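Local coordinates for protein SusD homolog (Bacteroides thetaiotaomicron, PDB 3SGH) that probably binds glycans at the outer-membrane surface, as a SusD-like lipoprotein built on an alpha-alpha superhelix, for uptake by a partner transporter, at residues A[220-223]-A[224-227]; A[272-275]-A[276-279]; A[296-299]-A[300-303]; A[320-323]-A[324-328]. All coordinates share one frame; numbering follows the deposited sequence.

Contact 1. Residues A[220-223]-A[224-227]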
HETATM    1  N   MSE A 220     -13.484   9.579   3.422  1.00 16.23           N
HETATM    2  CA  MSE A 220     -13.536   9.212   4.852  1.00 16.54           C
HETATM    3  C   MSE A 220     -13.199  10.436   5.706  1.00 17.09           C
HETATM    4  O   MSE A 220     -12.326  11.248   5.349  1.00 16.14           O
HETATM    5  CB  MSE A 220     -12.558   8.093   5.176  1.00 15.81           C
HETATM    6  CG  MSE A 220     -12.847   6.792   4.509  1.00 14.95           C
HETATM    7 SE   MSE A 220     -11.505   5.510   5.022  0.75 13.56          SE
HETATM    8  CE  MSE A 220     -12.261   4.075   3.964  1.00 16.30           C
ATOM      9  N   GLU A 221     -13.911  10.585   6.824  1.00 17.03           N
ATOM     10  CA  GLU A 221     -13.745  11.749   7.706  1.00 17.64           C
ATOM     11  C   GLU A 221     -13.491  11.416   9.174  1.00 18.43           C
ATOM     12  O   GLU A 221     -12.899  12.236   9.867  1.00 19.68           O
ATOM     13  CB  GLU A 221     -14.964  12.651   7.642  1.00 19.19           C
ATOM     14  CG  GLU A 221     -15.169  13.261   6.279  1.00 20.29           C
ATOM     15  CD  GLU A 221     -14.196  14.388   5.963  1.00 24.68           C
ATOM     16  OE1 GLU A 221     -13.207  14.604   6.715  1.00 23.39           O
ATOM     17  OE2 GLU A 221     -14.435  15.096   4.944  1.00 28.68           O
ATOM     18  N   SER A 222     -13.852  10.215   9.598  1.00 18.44           N
ATOM     19  CA  SER A 222     -13.686   9.812  10.997  0.50 18.84           C
ATOM     20  C   SER A 222     -13.253   8.363  11.105  1.00 18.47           C
ATOM     21  O   SER A 222     -13.401   7.576  10.142  1.00 18.27           O
ATOM     22  CB  SER A 222     -14.999   9.988  11.753  0.50 19.97           C
ATOM     23  OG  SER A 222     -15.991   9.116  11.252  0.50 22.45           O
ATOM     24  N   VAL A 223     -12.719   7.997  12.264  1.00 18.65           N
ATOM     25  CA  VAL A 223     -12.194   6.625  12.467  1.00 18.90           C
ATOM     26  C   VAL A 223     -13.232   5.527  12.228  1.00 18.57           C
ATOM     27  O   VAL A 223     -12.866   4.430  11.803  1.00 19.84           O
ATOM     28  CB  VAL A 223     -11.484   6.442  13.840  1.00 19.64           C
ATOM     29  CG1 VAL A 223     -10.249   7.322  13.907  1.00 19.21           C
ATOM     30  CG2 VAL A 223     -12.424   6.712  15.009  1.00 21.13           C
ATOM     31  N   GLY A 224     -14.511   5.824  12.451  1.00 18.10           N
ATOM     32  CA  GLY A 224     -15.594   4.861  12.182  1.00 19.26           C
ATOM     33  C   GLY A 224     -15.772   4.548  10.705  1.00 18.61           C
ATOM     34  O   GLY A 224     -16.481   3.625  10.337  1.00 19.72           O
ATOM     35  N   ASP A 225     -15.141   5.343   9.854  1.00 17.33           N
ATOM     36  CA  ASP A 225     -15.193   5.133   8.429  1.00 17.26           C
ATOM     37  C   ASP A 225     -14.140   4.140   7.893  1.00 16.72           C
ATOM     38  O   ASP A 225     -14.249   3.641   6.756  1.00 16.15           O
ATOM     39  CB  ASP A 225     -14.992   6.473   7.707  1.00 18.66           C
ATOM     40  CG  ASP A 225     -16.101   7.489   7.983  1.00 19.31           C
ATOM     41  OD1 ASP A 225     -17.206   7.094   8.361  1.00 18.66           O
ATOM     42  OD2 ASP A 225     -15.867   8.724   7.796  1.00 19.06           O
ATOM     43  N   SER A 226     -13.101   3.890   8.682  1.00 15.88           N
ATOM     44  CA  SER A 226     -11.993   3.060   8.254  1.00 14.69           C
ATOM     45  C   SER A 226     -12.454   1.654   7.933  1.00 15.85           C
ATOM     46  O   SER A 226     -13.377   1.140   8.566  1.00 15.73           O
ATOM     47  CB  SER A 226     -10.930   3.001   9.359  1.00 14.91           C
ATOM     48  OG  SER A 226     -10.365   4.331   9.556  1.00 14.40           O
ATOM     49  N   SER A 227     -11.789   1.026   6.972  1.00 15.44           N
ATOM     50  CA  SER A 227     -12.114  -0.328   6.541  1.00 15.42           C
ATOM     51  C   SER A 227     -11.117  -1.340   7.058  1.00 15.03           C
ATOM     52  O   SER A 227      -9.880  -1.196   6.819  1.00 14.13           O
ATOM     53  CB  SER A 227     -12.104  -0.415   5.008  1.00 16.56           C
ATOM     54  OG  SER A 227     -12.367  -1.744   4.600  1.00 17.29           O
TER
HETATM   55  O   HOH W   1     -16.073   7.671  14.327  1.00 30.43           O
HETATM   56  O   HOH W   2     -18.034   7.086  10.914  1.00 33.87           O
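D225 turns its carboxylate back onto the backbone of E221 and S222, and OD2 collects both amide hydrogens. The bond from E221 N is 2.9 Å long and nearly straight (170°), and it uses the anti lone pair of OD2. S222 N, 3.1 Å from OD2, comes instead from above the carboxylate plane, 52° out of it. The side chain reaches back because CG lies anti to the carbonyl carbon (chi1 -64°), on the side of its own amide. Aspartate suits the place: its arm is short, and its other oxygen, OD1, remains available for a salt bridge with K186 and for a water that also bonds S222 OG.

Two backbone bonds close the turn, D225 N to S222 O at 2.8 Å and S226 N to V223 O at 3.2 Å. G224 N binds a second water.

Apolar contact comes from M220, present as selenomethionine, whose extended chain runs alongside the D225 side chain, head to tail with it. Its CG lies 3.9 Å from D225 CB. Its terminal methyl CE abuts a polar atom, the carbonyl oxygen D225 O, at 3.5 Å. The polar ends of two neighbours point to other parts of the fold: E221 pairs with R326, and S226 OG bonds E354 and A319 N.

With two amides at OD2, and lysine and water at OD1, the buried carboxylate of D225 is likely to stay ionised while it fixes the turn between helix 204-217 and strand 227-229.

Contact 2. Residues A[272-275]-A[276-279]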
ATOM      1  N   THR A 272       6.217  -4.552  19.044  1.00 14.87           N
ATOM      2  CA  THR A 272       6.655  -5.037  20.348  1.00 16.34           C
ATOM      3  C   THR A 272       8.096  -4.628  20.561  1.00 16.00           C
ATOM      4  O   THR A 272       8.850  -4.547  19.585  1.00 16.68           O
ATOM      5  CB  THR A 272       6.553  -6.562  20.441  1.00 16.02           C
ATOM      6  OG1 THR A 272       7.394  -7.171  19.441  1.00 15.54           O
ATOM      7  CG2 THR A 272       5.132  -6.985  20.246  1.00 17.73           C
ATOM      8  N   PRO A 273       8.484  -4.364  21.804  1.00 17.42           N
ATOM      9  CA  PRO A 273       9.886  -4.133  22.151  1.00 17.79           C
ATOM     10  C   PRO A 273      10.722  -5.368  21.814  1.00 17.21           C
ATOM     11  O   PRO A 273      10.232  -6.499  21.948  1.00 17.46           O
ATOM     12  CB  PRO A 273       9.835  -3.958  23.682  1.00 17.67           C
ATOM     13  CG  PRO A 273       8.528  -3.329  23.898  1.00 20.19           C
ATOM     14  CD  PRO A 273       7.600  -4.029  22.935  1.00 19.14           C
ATOM     15  N   GLN A 274      11.964  -5.145  21.382  1.00 16.96           N
ATOM     16  CA  GLN A 274      12.910  -6.239  21.159  1.00 16.20           C
ATOM     17  C   GLN A 274      13.197  -6.936  22.463  1.00 16.79           C
ATOM     18  O   GLN A 274      13.197  -6.308  23.518  1.00 16.76           O
ATOM     19  CB  GLN A 274      14.193  -5.750  20.494  1.00 16.56           C
ATOM     20  CG  GLN A 274      15.055  -4.827  21.323  1.00 17.27           C
ATOM     21  CD  GLN A 274      15.993  -5.550  22.276  1.00 17.64           C
ATOM     22  OE1 GLN A 274      16.357  -6.741  22.078  1.00 16.45           O
ATOM     23  NE2 GLN A 274      16.451  -4.814  23.292  1.00 18.59           N
ATOM     24  N   THR A 275      13.410  -8.250  22.397  1.00 17.82           N
ATOM     25  CA  THR A 275      13.704  -9.030  23.596  1.00 18.61           C
ATOM     26  C   THR A 275      15.033  -9.802  23.460  1.00 18.94           C
ATOM     27  O   THR A 275      15.333 -10.706  24.270  1.00 20.63           O
ATOM     28  CB  THR A 275      12.577 -10.023  23.902  1.00 19.00           C
ATOM     29  OG1 THR A 275      12.435 -10.913  22.775  1.00 18.17           O
ATOM     30  CG2 THR A 275      11.256  -9.263  24.216  1.00 18.97           C
ATOM     31  N   GLN A 276      15.815  -9.449  22.450  1.00 17.75           N
ATOM     32  CA  GLN A 276      17.127 -10.086  22.242  1.00 17.53           C
ATOM     33  C   GLN A 276      18.083  -9.755  23.386  1.00 18.71           C
ATOM     34  O   GLN A 276      18.864 -10.624  23.819  1.00 18.52           O
ATOM     35  CB  GLN A 276      17.725  -9.633  20.908  1.00 16.83           C
ATOM     36  CG  GLN A 276      19.059 -10.295  20.567  1.00 19.93           C
ATOM     37  CD  GLN A 276      18.969 -11.830  20.491  1.00 21.04           C
ATOM     38  OE1 GLN A 276      17.966 -12.406  20.012  1.00 21.18           O
ATOM     39  NE2 GLN A 276      20.034 -12.507  20.956  1.00 23.06           N
ATOM     40  N   THR A 277      18.038  -8.507  23.846  1.00 18.11           N
ATOM     41  CA  THR A 277      18.863  -8.045  24.944  1.00 18.13           C
ATOM     42  C   THR A 277      17.998  -7.477  26.047  1.00 19.77           C
ATOM     43  O   THR A 277      16.794  -7.310  25.851  1.00 21.16           O
ATOM     44  CB  THR A 277      19.848  -6.928  24.482  1.00 18.71           C
ATOM     45  OG1 THR A 277      19.158  -5.672  24.385  1.00 18.89           O
ATOM     46  CG2 THR A 277      20.486  -7.260  23.147  1.00 17.37           C
ATOM     47  N   ALA A 278      18.623  -7.113  27.167  1.00 20.41           N
ATOM     48  CA  ALA A 278      17.925  -6.538  28.324  1.00 20.73           C
ATOM     49  C   ALA A 278      17.518  -5.075  28.149  1.00 21.01           C
ATOM     50  O   ALA A 278      16.836  -4.523  29.034  1.00 21.87           O
ATOM     51  CB  ALA A 278      18.786  -6.701  29.627  1.00 21.23           C
ATOM     52  N   ALA A 279      17.935  -4.421  27.059  1.00 20.88           N
ATOM     53  CA  ALA A 279      17.711  -2.956  26.891  1.00 21.37           C
ATOM     54  C   ALA A 279      16.268  -2.580  26.668  1.00 21.29           C
ATOM     55  O   ALA A 279      15.874  -1.456  26.936  1.00 22.68           O
ATOM     56  CB  ALA A 279      18.566  -2.391  25.754  1.00 20.00           C
TER
HETATM   57  O   HOH W   3      14.596  -6.299  26.227  1.00 28.01           O
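Q274 clasps T277 with both ends of its side-chain amide. T277 N donates to Q274 OE1 at 3.0 Å, in the carbonyl plane and on a lone pair, with an N-H...O angle of 164°. Q274 NE2 gives a hydrogen to T277 OG1, also at 3.0 Å, with the hydroxyl tilted 24° from the amide plane. Q276 N adds a weak, strongly bent bond to the same OE1. Glutamine fits because it offers an acceptor and a donor side by side, and NE2 has a further acceptor in G280 O. The chain doubles back to its own loop because CG starts between the backbone N and the carbonyl carbon, and the chain then bends at chi2 (84°). A leucine here would probably leave T277 N and G280 O without their side-chain partner and T277 OG1 without the amide donor.

Packing is slight. Q276 CB rests 3.4 Å from Q274 OE1, and A279 CB lies 4.1 Å from Q274 NE2, while L378 touches the glutamine from outside the loop. T277 OG1, besides accepting from Q274, takes the amide hydrogen of A279 N at 3.2 Å, the defining bond of an ST turn in this surface loop.

Contact 3. Residues A[296-299]-A[300-303]; sequences TVYA and NYSK
Y298 and Y301 both carry CG anti to the carbonyl carbon, with chi1 at -71° and -76°, and this shared choice sends the two rings off the same side of the chain. Ring twists of opposite sign at chi2 then set their planes 82° apart. The result is a T-shaped pair with centroids 4.8 Å apart: the edge of Y298 points at the face of Y301, and Y298 CD1 sits over the centre of that ring. The same edge carries CE1, which lies 3.6 Å from Y301 CZ.

The backbone beneath is two overlapping type I beta turns, T296 to A299 and Y298 to Y301. In the second, Y301 N donates to Y298 O at 3.2 Å, which brings the two tyrosines close enough to stack; the matching bond of the first turn, A299 N to T296 O, is weak. A water bridges the pair of turns, donating to V297 O at 2.8 Å and accepting from N300 N.

V297 CG1 lies over the centre of one face of the Y298 ring, 4.0 Å above it, and the ring of H382 also meets Y298. Tyrosine suits both buried positions, since each ring packs while its hydroxyl finds a polar partner, E291 for Y298 OH and D376 for Y301 OH. L378 and I379 touch Y301, and N300 reaches the other way, its ND2 bonded to Q276 OE1.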
ATOM      1  N   THR A 296      16.027 -17.053  12.385  1.00 17.58           N
ATOM      2  CA  THR A 296      16.327 -17.229  13.797  1.00 19.48           C
ATOM      3  C   THR A 296      17.151 -16.069  14.367  1.00 18.82           C
ATOM      4  O   THR A 296      16.992 -15.715  15.542  1.00 19.63           O
ATOM      5  CB  THR A 296      17.056 -18.553  14.051  1.00 20.19           C
ATOM      6  OG1 THR A 296      18.312 -18.528  13.347  1.00 24.30           O
ATOM      7  CG2 THR A 296      16.190 -19.727  13.566  1.00 21.48           C
ATOM      8  N   VAL A 297      17.970 -15.460  13.527  1.00 17.62           N
ATOM      9  CA  VAL A 297      18.812 -14.313  13.916  1.00 17.94           C
ATOM     10  C   VAL A 297      17.956 -13.118  14.375  1.00 16.93           C
ATOM     11  O   VAL A 297      18.300 -12.451  15.350  1.00 16.22           O
ATOM     12  CB  VAL A 297      19.763 -13.928  12.739  1.00 17.37           C
ATOM     13  CG1 VAL A 297      20.420 -12.587  12.937  1.00 19.03           C
ATOM     14  CG2 VAL A 297      20.818 -15.075  12.559  1.00 18.99           C
ATOM     15  N   TYR A 298      16.834 -12.909  13.677  1.00 16.69           N
ATOM     16  CA  TYR A 298      15.971 -11.769  13.892  1.00 16.24           C
ATOM     17  C   TYR A 298      14.716 -12.089  14.705  1.00 16.38           C
ATOM     18  O   TYR A 298      13.821 -11.259  14.868  1.00 16.62           O
ATOM     19  CB  TYR A 298      15.651 -11.129  12.549  1.00 15.82           C
ATOM     20  CG  TYR A 298      16.864 -10.416  11.937  1.00 14.27           C
ATOM     21  CD1 TYR A 298      17.491  -9.349  12.618  1.00 14.11           C
ATOM     22  CD2 TYR A 298      17.370 -10.788  10.712  1.00 16.38           C
ATOM     23  CE1 TYR A 298      18.602  -8.690  12.061  1.00 16.49           C
ATOM     24  CE2 TYR A 298      18.496 -10.126  10.142  1.00 14.23           C
ATOM     25  CZ  TYR A 298      19.089  -9.068  10.835  1.00 13.76           C
ATOM     26  OH  TYR A 298      20.167  -8.384  10.243  1.00 17.63           O
ATOM     27  N   ALA A 299      14.664 -13.283  15.276  1.00 16.94           N
ATOM     28  CA  ALA A 299      13.454 -13.744  15.950  1.00 16.88           C
ATOM     29  C   ALA A 299      13.009 -12.808  17.080  1.00 15.85           C
ATOM     30  O   ALA A 299      11.815 -12.637  17.303  1.00 16.84           O
ATOM     31  CB  ALA A 299      13.635 -15.223  16.474  1.00 17.65           C
ATOM     32  N   ASN A 300      13.956 -12.219  17.803  1.00 16.19           N
ATOM     33  CA  ASN A 300      13.646 -11.381  18.962  1.00 16.32           C
ATOM     34  C   ASN A 300      13.778  -9.862  18.755  1.00 16.20           C
ATOM     35  O   ASN A 300      13.765  -9.107  19.727  1.00 16.61           O
ATOM     36  CB  ASN A 300      14.498 -11.839  20.151  1.00 16.43           C
ATOM     37  CG  ASN A 300      14.332 -13.304  20.432  1.00 20.25           C
ATOM     38  OD1 ASN A 300      13.218 -13.802  20.443  1.00 19.86           O
ATOM     39  ND2 ASN A 300      15.434 -14.008  20.641  1.00 24.00           N
ATOM     40  N   TYR A 301      13.874  -9.427  17.499  1.00 15.47           N
ATOM     41  CA  TYR A 301      13.730  -8.047  17.169  1.00 15.60           C
ATOM     42  C   TYR A 301      12.241  -7.648  17.256  1.00 15.21           C
ATOM     43  O   TYR A 301      11.384  -8.514  17.414  1.00 14.96           O
ATOM     44  CB  TYR A 301      14.323  -7.759  15.771  1.00 14.42           C
ATOM     45  CG  TYR A 301      15.853  -7.708  15.720  1.00 15.71           C
ATOM     46  CD1 TYR A 301      16.639  -8.783  16.199  1.00 15.25           C
ATOM     47  CD2 TYR A 301      16.529  -6.617  15.108  1.00 15.69           C
ATOM     48  CE1 TYR A 301      18.031  -8.763  16.138  1.00 18.85           C
ATOM     49  CE2 TYR A 301      17.915  -6.616  15.019  1.00 13.99           C
ATOM     50  CZ  TYR A 301      18.655  -7.684  15.544  1.00 16.01           C
ATOM     51  OH  TYR A 301      20.011  -7.697  15.478  1.00 15.38           O
ATOM     52  N   SER A 302      11.938  -6.356  17.153  1.00 14.36           N
ATOM     53  CA  SER A 302      10.552  -5.905  17.224  1.00 14.29           C
ATOM     54  C   SER A 302       9.637  -6.577  16.193  1.00 14.64           C
ATOM     55  O   SER A 302       9.963  -6.624  14.988  1.00 14.13           O
ATOM     56  CB  SER A 302      10.456  -4.408  17.061  1.00 13.69           C
ATOM     57  OG  SER A 302      10.994  -3.763  18.195  1.00 15.07           O
ATOM     58  N   LYS A 303       8.497  -7.045  16.686  1.00 15.47           N
ATOM     59  CA  LYS A 303       7.474  -7.645  15.864  1.00 15.40           C
ATOM     60  C   LYS A 303       6.402  -6.629  15.526  1.00 16.22           C
ATOM     61  O   LYS A 303       6.272  -5.580  16.169  1.00 16.76           O
ATOM     62  CB  LYS A 303       6.831  -8.815  16.584  1.00 15.49           C
ATOM     63  CG  LYS A 303       7.811  -9.899  17.024  1.00 17.23           C
ATOM     64  CD  LYS A 303       7.167 -11.064  17.769  1.00 23.62           C
ATOM     65  CE  LYS A 303       6.902 -10.693  19.247  1.00 29.67           C
ATOM     66  NZ  LYS A 303       6.288 -11.783  20.143  1.00 30.34           N
TER
HETATM   67  O   HOH W   4      16.786 -11.970  17.638  1.00 17.52           O

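Contact 4. Residues A[320-323]-A[324-328]; sequences AEAA and FLRAE
A322 O is gripped twice by R326, from opposite faces of its carbonyl plane. The backbone R326 N gives the usual helical bond at 3.2 Å, and the side chain folds back to add a second, R326 NE to A322 O, at 3.0 Å. This extra donor stands well above the carbonyl plane, 59° out of it, whereas the oxygen lies close to the plane of the guanidinium, at its edge. A bend at chi3 (-70°) after a straight chi2 turns NE toward the carbonyl and presents NH1 to E221. A leucine in its place would probably leave the E221 carboxylate without its counter-charge and A322 O with the main-chain bond alone.

L325 N donates to E321 O at 2.8 Å, and F324 N to A320 O at 3.0 Å. The side chains touch these carbonyl oxygens too: F324 CD2 is 3.2 Å from A320 O and L325 CG 3.1 Å from E321 O, while L325 CD1 also meets E321 CG. E321 extends its carboxylate to R194, which probably balances its charge.

The alanines keep the helix slim where neighbours press in, A322 against T190 of helix 181-198 and A327 against F343 of helix 340-354. F324 meets K414 and A417 of helix 403-417. Helix 319-331, packed against these three helices, fits the alpha-alpha superhelix of this SusD-like protein, whose family belongs to the TPR clan.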
ATOM      1  N   ALA A 320      -7.444   8.376   8.219  1.00 15.39           N
ATOM      2  CA  ALA A 320      -6.276   9.276   8.175  1.00 16.00           C
ATOM      3  C   ALA A 320      -5.753   9.486   6.748  1.00 15.68           C
ATOM      4  O   ALA A 320      -5.308  10.584   6.410  1.00 16.20           O
ATOM      5  CB  ALA A 320      -5.141   8.757   9.119  1.00 16.82           C
ATOM      6  N   GLU A 321      -5.809   8.447   5.908  1.00 14.36           N
ATOM      7  CA  GLU A 321      -5.266   8.545   4.548  1.00 14.44           C
ATOM      8  C   GLU A 321      -6.016   9.609   3.752  1.00 14.44           C
ATOM      9  O   GLU A 321      -5.392  10.346   2.983  1.00 14.04           O
ATOM     10  CB  GLU A 321      -5.338   7.203   3.816  1.00 14.13           C
ATOM     11  CG  GLU A 321      -4.586   7.236   2.498  1.00 14.40           C
ATOM     12  CD  GLU A 321      -4.613   5.934   1.697  1.00 20.27           C
ATOM     13  OE1 GLU A 321      -5.063   4.905   2.233  1.00 21.30           O
ATOM     14  OE2 GLU A 321      -4.106   5.953   0.543  1.00 20.98           O
ATOM     15  N   ALA A 322      -7.345   9.695   3.945  1.00 14.10           N
ATOM     16  CA  ALA A 322      -8.137  10.718   3.227  1.00 14.38           C
ATOM     17  C   ALA A 322      -7.726  12.133   3.594  1.00 14.70           C
ATOM     18  O   ALA A 322      -7.752  13.057   2.728  1.00 15.09           O
ATOM     19  CB  ALA A 322      -9.654  10.531   3.449  1.00 14.55           C
ATOM     20  N   ALA A 323      -7.352  12.336   4.851  1.00 14.90           N
ATOM     21  CA  ALA A 323      -6.906  13.656   5.299  1.00 14.43           C
ATOM     22  C   ALA A 323      -5.547  13.967   4.663  1.00 13.77           C
ATOM     23  O   ALA A 323      -5.331  15.054   4.131  1.00 14.81           O
ATOM     24  CB  ALA A 323      -6.831  13.703   6.793  1.00 14.94           C
ATOM     25  N   PHE A 324      -4.622  13.002   4.686  1.00 13.62           N
ATOM     26  CA  PHE A 324      -3.283  13.248   4.131  1.00 14.46           C
ATOM     27  C   PHE A 324      -3.292  13.394   2.616  1.00 14.97           C
ATOM     28  O   PHE A 324      -2.480  14.134   2.085  1.00 15.18           O
ATOM     29  CB  PHE A 324      -2.251  12.188   4.553  1.00 14.86           C
ATOM     30  CG  PHE A 324      -1.864  12.258   6.002  1.00 14.24           C
ATOM     31  CD1 PHE A 324      -1.105  13.326   6.502  1.00 15.81           C
ATOM     32  CD2 PHE A 324      -2.237  11.251   6.861  1.00 13.28           C
ATOM     33  CE1 PHE A 324      -0.776  13.370   7.835  1.00 14.83           C
ATOM     34  CE2 PHE A 324      -1.891  11.265   8.208  1.00 13.80           C
ATOM     35  CZ  PHE A 324      -1.164  12.327   8.704  1.00 15.76           C
ATOM     36  N   LEU A 325      -4.202  12.698   1.929  1.00 15.12           N
ATOM     37  CA  LEU A 325      -4.356  12.863   0.477  1.00 14.98           C
ATOM     38  C   LEU A 325      -4.799  14.302   0.160  1.00 15.32           C
ATOM     39  O   LEU A 325      -4.253  14.965  -0.749  1.00 15.74           O
ATOM     40  CB  LEU A 325      -5.372  11.845  -0.048  1.00 13.72           C
ATOM     41  CG  LEU A 325      -4.837  10.387  -0.105  1.00 15.26           C
ATOM     42  CD1 LEU A 325      -5.978   9.448  -0.306  1.00 11.69           C
ATOM     43  CD2 LEU A 325      -3.755  10.207  -1.169  1.00 15.85           C
ATOM     44  N   ARG A 326      -5.774  14.798   0.935  1.00 15.96           N
ATOM     45  CA  ARG A 326      -6.266  16.171   0.789  1.00 15.41           C
ATOM     46  C   ARG A 326      -5.194  17.191   1.161  1.00 15.85           C
ATOM     47  O   ARG A 326      -5.107  18.246   0.545  1.00 15.58           O
ATOM     48  CB  ARG A 326      -7.572  16.382   1.606  1.00 16.06           C
ATOM     49  CG  ARG A 326      -8.763  15.684   0.949  1.00 16.49           C
ATOM     50  CD  ARG A 326     -10.042  15.849   1.734  1.00 16.25           C
ATOM     51  NE  ARG A 326      -9.997  15.100   2.975  1.00 17.24           N
ATOM     52  CZ  ARG A 326     -10.939  15.131   3.913  1.00 18.35           C
ATOM     53  NH1 ARG A 326     -12.030  15.874   3.748  1.00 17.24           N
ATOM     54  NH2 ARG A 326     -10.810  14.405   5.005  1.00 19.22           N
ATOM     55  N   ALA A 327      -4.349  16.887   2.139  1.00 15.21           N
ATOM     56  CA  ALA A 327      -3.272  17.802   2.496  1.00 16.01           C
ATOM     57  C   ALA A 327      -2.350  17.978   1.300  1.00 16.21           C
ATOM     58  O   ALA A 327      -1.999  19.086   0.959  1.00 15.79           O
ATOM     59  CB  ALA A 327      -2.494  17.294   3.729  1.00 15.65           C
ATOM     60  N   GLU A 328      -1.957  16.859   0.662  1.00 16.30           N
ATOM     61  CA  GLU A 328      -1.098  16.912  -0.502  1.00 16.66           C
ATOM     62  C   GLU A 328      -1.795  17.665  -1.646  1.00 17.24           C
ATOM     63  O   GLU A 328      -1.173  18.475  -2.293  1.00 18.38           O
ATOM     64  CB  GLU A 328      -0.605  15.520  -0.958  1.00 16.39           C
ATOM     65  CG  GLU A 328       0.351  15.678  -2.142  1.00 17.93           C
ATOM     66  CD  GLU A 328       1.057  14.414  -2.594  1.00 18.59           C
ATOM     67  OE1 GLU A 328       0.722  13.307  -2.126  1.00 17.84           O
ATOM     68  OE2 GLU A 328       1.967  14.580  -3.471  1.00 18.96           O
TER

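The four contacts form two pairs. Contacts 1 and 4 lie in the helical body, their centres 12 Å apart, and are joined by the salt bridge of E221 OE2 with R326 NH1 (2.8 Å) and by M220 O packed 3.4 Å from A322 CB. Strand 227-229, which begins at the last residue of contact 1, pairs with strand 314-317, which precedes contact 4. Contacts 2 and 3 belong to the long excursion between helix 267-270 and strand 314-317; their centres are 9 Å apart, and T275 N probably bonds N300 O at 2.8 Å. The pairs do not touch: centres stand 33 to 34 Å apart, nearest atoms about 19 to 20 Å.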